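Local coordinates for protein cytochrome P450 (Picrophilus torridus, PDB 2RFB) that is a haem-thiolate cytochrome P450 that probably inserts one atom of molecular oxygen into organic substrates as a monooxygenase, at residues G11-Y16 and D255-Y260; L148-F152 and M175-I179. All coordinates share one frame. Residue numbers count along the deposited sequence, not the author numbering.

In the fold
Both contacts belong to the cytochrome P450 fold but lie in different parts of it, with centres about 35 Å apart and nearest atoms about 23 Å apart, so they do not touch. Interaction 1 pairs two strands far apart in sequence in the small β-region; interaction 2, entirely helical, lies within the chain between them. Interaction 1 lies close to the cofactor: the side chain of Val259 is about 7 Å from the haem, and that of Val257 is within about 4 Å of that of Arg238, a haem-binding residue. Interaction 2 lies away from the haem-binding residues, where helix 136-153 meets the start of the long helix 175-206.

Interaction 1 (G11-Y16 and D255-Y260); sequences GAWHVY and DQVIVY
A short side-chain hydrogen bond, His14 ND1 to Tyr260 OH at 2.6 Å, links strand 12-15 to Tyr260, the N-cap residue of helix 261-264, just past strand 256-259; the two segments lie 239 residues apart in sequence. Both side chains take m chi1 rotamers. Tyr16 (m) completes an aromatic cluster, its ring oblique to that of Tyr260, with centroids 4.8 Å apart.

Gly11, at phi 69°, leads into extended strand 12-15, which runs at 24° to strand 256-259, with axes 4.5 Å apart. Trp13 sits opposite Val257, His14 opposite Ile258 and Val15 opposite Val259. The ladder is classic parallel: Trp13 N to Gln256 O 2.9 Å, Ile258 N to Trp13 O 2.8 Å, Val15 N to Ile258 O 2.8 Å, Tyr260 N to Val15 O 2.9 Å.

On one face Ala12 CB packs on Ile258 CG1 at 3.6 Å; on the other, Val15 CG2 meets Val257 CG1 at 4.1 Å. Trp13 NE1 adds a weak hydrogen bond to Asp255 OD1 (3.3 Å), an oxygen also bound by Lys252 N.

In this P450 β-region, strand 7-9 pairs antiparallel with strand 12-15, helix 18-26 covers Val15 and Val259, and Ile251 of strand 249-251 touches Trp13 and Val257.

Interaction 2 (L148-F152 and M175-I179); sequences LLEIF and MDEKI
Two α-helical turns cross almost at right angles here: the axes of 148-152 and 175-179 make a signed angle of 101° and come no closer than 11.8 Å, so side chains alone span the gap. Each turn is regular, with Phe152 N bonded to Leu148 O at 2.9 Å and Ile179 N to Met175 O at 3.1 Å. The nearest CA pairs are Leu148 with Ile179 (8.1 Å), Leu149 with Met175 (8.7 Å) and Phe152 with Lys178 (9.1 Å).

Aliphatic contacts come first. Leu148 CD1 meets Ile179 CD1 at 4.0 Å, and both leucines adopt the mt rotamer. Met175 CB points sideways, but with chi1 t and chi2 and chi3 p its thioether turns toward helix 136-153, so that Met175 SD lies 3.4 Å from Leu149 CD2.

The aromatic contacts centre on Phe152, whose chi1 of -88° sends the ring into the gap. Met175 SD lies 4.6 Å from the ring centroid, an oblique Met-aromatic contact, while Met175 CE reaches Phe152 CD1 at 4.0 Å. Ile179 CD1 approaches Phe152 CE1 at 4.2 Å. Lys178 CB sits 3.6 Å from Phe152 CZ, and its CD lies over one ring face; NZ continues away to the carbonyl oxygen of Leu173. Ile160, Leu163 and Ala164 of helix 159-164 also touch Phe152.

By chain order these are probably helix G and the long central helix of the P450 fold, joined here by apolar packing at the first turn of the latter.

Interaction 1 (G11-Y16 and D255-Y260)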
ATOM      1  N   GLY A  11      18.537   7.605 -17.049  1.00 62.06           N
ATOM      2  CA  GLY A  11      17.842   8.877 -16.772  1.00 63.40           C
ATOM      3  C   GLY A  11      17.424   9.251 -15.327  1.00 65.16           C
ATOM      4  O   GLY A  11      16.754  10.279 -15.142  1.00 66.29           O
ATOM      5  N   ALA A  12      17.815   8.463 -14.313  1.00 64.06           N
ATOM      6  CA  ALA A  12      17.508   8.794 -12.925  1.00 64.16           C
ATOM      7  C   ALA A  12      18.663   8.486 -11.956  1.00 63.68           C
ATOM      8  O   ALA A  12      19.552   7.703 -12.260  1.00 64.34           O
ATOM      9  CB  ALA A  12      16.228   8.049 -12.454  1.00 63.76           C
ATOM     10  N   TRP A  13      18.622   9.110 -10.784  1.00 62.71           N
ATOM     11  CA  TRP A  13      19.566   8.836  -9.730  1.00 61.43           C
ATOM     12  C   TRP A  13      18.921   7.682  -9.074  1.00 60.94           C
ATOM     13  O   TRP A  13      17.719   7.659  -9.005  1.00 61.06           O
ATOM     14  CB  TRP A  13      19.699  10.002  -8.747  1.00 60.19           C
ATOM     15  CG  TRP A  13      20.530  11.140  -9.283  1.00 59.03           C
ATOM     16  CD1 TRP A  13      20.071  12.292  -9.860  1.00 58.19           C
ATOM     17  CD2 TRP A  13      21.974  11.248  -9.272  1.00 59.20           C
ATOM     18  NE1 TRP A  13      21.136  13.094 -10.250  1.00 58.63           N
ATOM     19  CE2 TRP A  13      22.311  12.483  -9.893  1.00 58.69           C
ATOM     20  CE3 TRP A  13      23.006  10.420  -8.811  1.00 57.13           C
ATOM     21  CZ2 TRP A  13      23.625  12.904 -10.059  1.00 59.86           C
ATOM     22  CZ3 TRP A  13      24.322  10.832  -8.990  1.00 58.71           C
ATOM     23  CH2 TRP A  13      24.622  12.072  -9.587  1.00 59.70           C
ATOM     24  N   HIS A  14      19.711   6.707  -8.626  1.00 61.45           N
ATOM     25  CA  HIS A  14      19.180   5.664  -7.730  1.00 61.53           C
ATOM     26  C   HIS A  14      19.758   5.794  -6.330  1.00 60.96           C
ATOM     27  O   HIS A  14      20.984   5.980  -6.172  1.00 60.03           O
ATOM     28  CB  HIS A  14      19.420   4.289  -8.335  1.00 61.58           C
ATOM     29  CG  HIS A  14      18.946   4.201  -9.746  1.00 62.63           C
ATOM     30  ND1 HIS A  14      17.851   3.443 -10.117  1.00 62.16           N
ATOM     31  CD2 HIS A  14      19.371   4.838 -10.866  1.00 60.80           C
ATOM     32  CE1 HIS A  14      17.653   3.591 -11.416  1.00 63.00           C
ATOM     33  NE2 HIS A  14      18.560   4.431 -11.893  1.00 60.56           N
ATOM     34  N   VAL A  15      18.865   5.750  -5.344  1.00 60.65           N
ATOM     35  CA  VAL A  15      19.204   6.061  -3.941  1.00 61.30           C
ATOM     36  C   VAL A  15      18.848   4.903  -3.076  1.00 62.18           C
ATOM     37  O   VAL A  15      17.683   4.458  -3.044  1.00 63.11           O
ATOM     38  CB  VAL A  15      18.474   7.326  -3.468  1.00 61.98           C
ATOM     39  CG1 VAL A  15      18.743   7.633  -1.989  1.00 60.05           C
ATOM     40  CG2 VAL A  15      18.931   8.526  -4.342  1.00 62.97           C
ATOM     41  N   TYR A  16      19.852   4.390  -2.384  1.00 62.53           N
ATOM     42  CA  TYR A  16      19.762   3.083  -1.730  1.00 62.59           C
ATOM     43  C   TYR A  16      19.920   3.088  -0.223  1.00 62.24           C
ATOM     44  O   TYR A  16      19.306   2.276   0.439  1.00 64.26           O
ATOM     45  CB  TYR A  16      20.875   2.180  -2.257  1.00 63.14           C
ATOM     46  CG  TYR A  16      20.804   1.893  -3.709  1.00 64.69           C
ATOM     47  CD1 TYR A  16      21.687   2.510  -4.589  1.00 64.13           C
ATOM     48  CD2 TYR A  16      19.857   0.984  -4.222  1.00 63.84           C
ATOM     49  CE1 TYR A  16      21.636   2.234  -5.930  1.00 65.13           C
ATOM     50  CE2 TYR A  16      19.795   0.704  -5.583  1.00 63.74           C
ATOM     51  CZ  TYR A  16      20.683   1.347  -6.423  1.00 66.07           C
ATOM     52  OH  TYR A  16      20.674   1.093  -7.781  1.00 68.86           O
ATOM     53  N   ASP A 255      16.153  16.453 -12.403  1.00 62.37           N
ATOM     54  CA  ASP A 255      16.639  15.090 -12.352  1.00 62.28           C
ATOM     55  C   ASP A 255      15.635  14.227 -11.637  1.00 61.80           C
ATOM     56  O   ASP A 255      15.147  14.584 -10.571  1.00 61.82           O
ATOM     57  CB  ASP A 255      18.001  15.015 -11.642  1.00 62.80           C
ATOM     58  CG  ASP A 255      19.164  15.387 -12.545  1.00 64.57           C
ATOM     59  OD1 ASP A 255      20.259  15.733 -12.029  1.00 67.22           O
ATOM     60  OD2 ASP A 255      19.001  15.317 -13.776  1.00 67.46           O
ATOM     61  N   GLN A 256      15.309  13.096 -12.241  1.00 61.27           N
ATOM     62  CA  GLN A 256      14.500  12.112 -11.568  1.00 61.95           C
ATOM     63  C   GLN A 256      15.354  11.395 -10.496  1.00 62.22           C
ATOM     64  O   GLN A 256      16.558  11.154 -10.678  1.00 61.65           O
ATOM     65  CB  GLN A 256      13.949  11.107 -12.564  1.00 60.90           C
ATOM     66  CG  GLN A 256      13.097  10.061 -11.903  1.00 63.51           C
ATOM     67  CD  GLN A 256      12.506   9.090 -12.904  1.00 65.99           C
ATOM     68  OE1 GLN A 256      12.736   9.209 -14.112  1.00 67.85           O
ATOM     69  NE2 GLN A 256      11.747   8.128 -12.411  1.00 64.12           N
ATOM     70  N   VAL A 257      14.709  11.075  -9.389  1.00 62.53           N
ATOM     71  CA  VAL A 257      15.359  10.503  -8.237  1.00 63.52           C
ATOM     72  C   VAL A 257      14.570   9.310  -7.779  1.00 64.13           C
ATOM     73  O   VAL A 257      13.420   9.449  -7.332  1.00 65.72           O
ATOM     74  CB  VAL A 257      15.407  11.507  -7.104  1.00 62.92           C
ATOM     75  CG1 VAL A 257      15.982  10.856  -5.885  1.00 65.34           C
ATOM     76  CG2 VAL A 257      16.315  12.665  -7.491  1.00 60.99           C
ATOM     77  N   ILE A 258      15.149   8.126  -7.925  1.00 64.21           N
ATOM     78  CA  ILE A 258      14.441   6.918  -7.516  1.00 63.20           C
ATOM     79  C   ILE A 258      15.036   6.388  -6.197  1.00 63.96           C
ATOM     80  O   ILE A 258      16.236   6.198  -6.062  1.00 65.82           O
ATOM     81  CB  ILE A 258      14.503   5.791  -8.569  1.00 63.07           C
ATOM     82  CG1 ILE A 258      14.201   6.290  -9.997  1.00 62.68           C
ATOM     83  CG2 ILE A 258      13.584   4.629  -8.143  1.00 57.87           C
ATOM     84  CD1 ILE A 258      14.122   5.130 -11.100  1.00 60.40           C
ATOM     85  N   VAL A 259      14.163   6.069  -5.280  1.00 63.93           N
ATOM     86  CA  VAL A 259      14.475   5.824  -3.915  1.00 64.45           C
ATOM     87  C   VAL A 259      14.026   4.367  -3.611  1.00 65.18           C
ATOM     88  O   VAL A 259      12.871   3.979  -3.918  1.00 65.12           O
ATOM     89  CB  VAL A 259      13.709   6.921  -3.166  1.00 64.71           C
ATOM     90  CG1 VAL A 259      12.824   6.407  -2.151  1.00 65.29           C
ATOM     91  CG2 VAL A 259      14.653   8.053  -2.701  1.00 65.04           C
ATOM     92  N   TYR A 260      14.961   3.551  -3.089  1.00 64.43           N
ATOM     93  CA  TYR A 260      14.740   2.136  -2.903  1.00 63.66           C
ATOM     94  C   TYR A 260      14.481   1.768  -1.470  1.00 64.13           C
ATOM     95  O   TYR A 260      15.403   1.675  -0.708  1.00 64.41           O
ATOM     96  CB  TYR A 260      15.897   1.331  -3.451  1.00 63.20           C
ATOM     97  CG  TYR A 260      16.015   1.411  -4.963  1.00 62.56           C
ATOM     98  CD1 TYR A 260      16.447   2.562  -5.574  1.00 59.64           C
ATOM     99  CD2 TYR A 260      15.701   0.314  -5.776  1.00 63.19           C
ATOM    100  CE1 TYR A 260      16.560   2.636  -6.950  1.00 63.36           C
ATOM    101  CE2 TYR A 260      15.803   0.380  -7.183  1.00 59.19           C
ATOM    102  CZ  TYR A 260      16.224   1.529  -7.748  1.00 61.76           C
ATOM    103  OH  TYR A 260      16.366   1.627  -9.111  1.00 64.04           O
TER

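Interaction 2 (L148-F152 and M175-I179)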
ATOM      1  N   LEU A 148     -21.311   5.333  -9.111  1.00 59.65           N
ATOM      2  CA  LEU A 148     -20.595   6.265  -8.244  1.00 60.56           C
ATOM      3  C   LEU A 148     -21.297   7.609  -8.105  1.00 61.11           C
ATOM      4  O   LEU A 148     -21.371   8.169  -7.008  1.00 61.64           O
ATOM      5  CB  LEU A 148     -19.156   6.479  -8.723  1.00 60.09           C
ATOM      6  CG  LEU A 148     -18.159   5.396  -8.300  1.00 61.85           C
ATOM      7  CD1 LEU A 148     -16.764   5.731  -8.798  1.00 61.51           C
ATOM      8  CD2 LEU A 148     -18.131   5.172  -6.757  1.00 63.11           C
ATOM      9  N   LEU A 149     -21.802   8.116  -9.221  1.00 61.30           N
ATOM     10  CA  LEU A 149     -22.440   9.401  -9.246  1.00 62.18           C
ATOM     11  C   LEU A 149     -23.752   9.366  -8.476  1.00 62.85           C
ATOM     12  O   LEU A 149     -24.106  10.322  -7.803  1.00 62.86           O
ATOM     13  CB  LEU A 149     -22.649   9.861 -10.693  1.00 61.99           C
ATOM     14  CG  LEU A 149     -21.365  10.175 -11.496  1.00 62.21           C
ATOM     15  CD1 LEU A 149     -21.706  10.643 -12.901  1.00 61.26           C
ATOM     16  CD2 LEU A 149     -20.454  11.201 -10.813  1.00 58.69           C
ATOM     17  N   GLU A 150     -24.469   8.254  -8.565  1.00 64.11           N
ATOM     18  CA  GLU A 150     -25.670   8.071  -7.759  1.00 65.25           C
ATOM     19  C   GLU A 150     -25.325   8.046  -6.261  1.00 65.82           C
ATOM     20  O   GLU A 150     -25.994   8.667  -5.463  1.00 66.05           O
ATOM     21  CB  GLU A 150     -26.434   6.816  -8.205  1.00 65.25           C
ATOM     22  CG  GLU A 150     -27.724   7.036  -9.082  1.00 66.27           C
ATOM     23  CD  GLU A 150     -27.824   8.402  -9.810  1.00 68.16           C
ATOM     24  OE1 GLU A 150     -26.846   8.836 -10.479  1.00 66.66           O
ATOM     25  OE2 GLU A 150     -28.920   9.030  -9.741  1.00 68.49           O
ATOM     26  N   ILE A 151     -24.245   7.380  -5.891  1.00 66.94           N
ATOM     27  CA  ILE A 151     -23.900   7.254  -4.492  1.00 68.21           C
ATOM     28  C   ILE A 151     -23.523   8.602  -3.912  1.00 69.87           C
ATOM     29  O   ILE A 151     -24.037   8.995  -2.857  1.00 70.40           O
ATOM     30  CB  ILE A 151     -22.762   6.280  -4.299  1.00 68.01           C
ATOM     31  CG1 ILE A 151     -23.219   4.889  -4.740  1.00 66.93           C
ATOM     32  CG2 ILE A 151     -22.319   6.291  -2.848  1.00 66.86           C
ATOM     33  CD1 ILE A 151     -22.103   4.038  -5.278  1.00 67.44           C
ATOM     34  N   PHE A 152     -22.662   9.324  -4.622  1.00 71.41           N
ATOM     35  CA  PHE A 152     -22.287  10.674  -4.223  1.00 73.07           C
ATOM     36  C   PHE A 152     -23.471  11.559  -3.841  1.00 74.52           C
ATOM     37  O   PHE A 152     -23.322  12.491  -3.047  1.00 74.55           O
ATOM     38  CB  PHE A 152     -21.443  11.352  -5.300  1.00 72.70           C
ATOM     39  CG  PHE A 152     -19.978  11.094  -5.158  1.00 72.92           C
ATOM     40  CD1 PHE A 152     -19.295  10.347  -6.101  1.00 72.78           C
ATOM     41  CD2 PHE A 152     -19.280  11.577  -4.062  1.00 73.75           C
ATOM     42  CE1 PHE A 152     -17.961  10.103  -5.953  1.00 72.48           C
ATOM     43  CE2 PHE A 152     -17.933  11.325  -3.913  1.00 73.63           C
ATOM     44  CZ  PHE A 152     -17.280  10.589  -4.854  1.00 72.89           C
ATOM     45  N   MET A 175     -15.652  16.811  -9.686  1.00 68.28           N
ATOM     46  CA  MET A 175     -16.147  15.450  -9.703  1.00 67.67           C
ATOM     47  C   MET A 175     -15.063  14.504 -10.215  1.00 67.26           C
ATOM     48  O   MET A 175     -15.030  13.351  -9.822  1.00 67.71           O
ATOM     49  CB  MET A 175     -17.447  15.365 -10.522  1.00 67.90           C
ATOM     50  CG  MET A 175     -18.155  13.999 -10.566  1.00 68.57           C
ATOM     51  SD  MET A 175     -18.217  13.022  -9.028  1.00 72.13           S
ATOM     52  CE  MET A 175     -19.648  13.749  -8.231  1.00 66.83           C
ATOM     53  N   ASP A 176     -14.154  14.997 -11.053  1.00 66.52           N
ATOM     54  CA  ASP A 176     -13.003  14.211 -11.472  1.00 66.33           C
ATOM     55  C   ASP A 176     -12.019  14.029 -10.314  1.00 65.74           C
ATOM     56  O   ASP A 176     -11.248  13.056 -10.261  1.00 65.71           O
ATOM     57  CB  ASP A 176     -12.288  14.824 -12.690  1.00 66.54           C
ATOM     58  CG  ASP A 176     -11.124  13.939 -13.190  1.00 69.89           C
ATOM     59  OD1 ASP A 176     -11.363  12.752 -13.552  1.00 73.25           O
ATOM     60  OD2 ASP A 176      -9.966  14.409 -13.200  1.00 70.34           O
ATOM     61  N   GLU A 177     -12.039  14.975  -9.386  1.00 64.57           N
ATOM     62  CA  GLU A 177     -11.163  14.907  -8.242  1.00 63.27           C
ATOM     63  C   GLU A 177     -11.728  13.947  -7.232  1.00 63.20           C
ATOM     64  O   GLU A 177     -10.985  13.195  -6.615  1.00 63.13           O
ATOM     65  CB  GLU A 177     -10.966  16.280  -7.617  1.00 63.16           C
ATOM     66  CG  GLU A 177      -9.960  17.131  -8.354  1.00 62.44           C
ATOM     67  CD  GLU A 177     -10.159  18.635  -8.120  1.00 64.95           C
ATOM     68  OE1 GLU A 177     -11.235  19.057  -7.590  1.00 64.29           O
ATOM     69  OE2 GLU A 177      -9.232  19.391  -8.482  1.00 61.88           O
ATOM     70  N   LYS A 178     -13.052  13.944  -7.086  1.00 62.79           N
ATOM     71  CA  LYS A 178     -13.669  13.014  -6.177  1.00 62.37           C
ATOM     72  C   LYS A 178     -13.426  11.571  -6.645  1.00 62.67           C
ATOM     73  O   LYS A 178     -13.079  10.714  -5.824  1.00 63.33           O
ATOM     74  CB  LYS A 178     -15.164  13.323  -5.997  1.00 62.36           C
ATOM     75  CG  LYS A 178     -15.504  14.600  -5.214  1.00 61.79           C
ATOM     76  CD  LYS A 178     -16.936  15.096  -5.556  1.00 62.32           C
ATOM     77  CE  LYS A 178     -17.222  16.429  -4.906  1.00 63.84           C
ATOM     78  NZ  LYS A 178     -18.198  17.295  -5.667  1.00 65.06           N
ATOM     79  N   ILE A 179     -13.596  11.285  -7.944  1.00 62.81           N
ATOM     80  CA  ILE A 179     -13.388   9.915  -8.431  1.00 62.75           C
ATOM     81  C   ILE A 179     -11.934   9.509  -8.246  1.00 63.33           C
ATOM     82  O   ILE A 179     -11.636   8.421  -7.694  1.00 62.86           O
ATOM     83  CB  ILE A 179     -13.728   9.729  -9.906  1.00 63.04           C
ATOM     84  CG1 ILE A 179     -15.089  10.353 -10.269  1.00 63.97           C
ATOM     85  CG2 ILE A 179     -13.614   8.237 -10.314  1.00 62.00           C
ATOM     86  CD1 ILE A 179     -16.303   9.623  -9.781  1.00 64.57           C
TER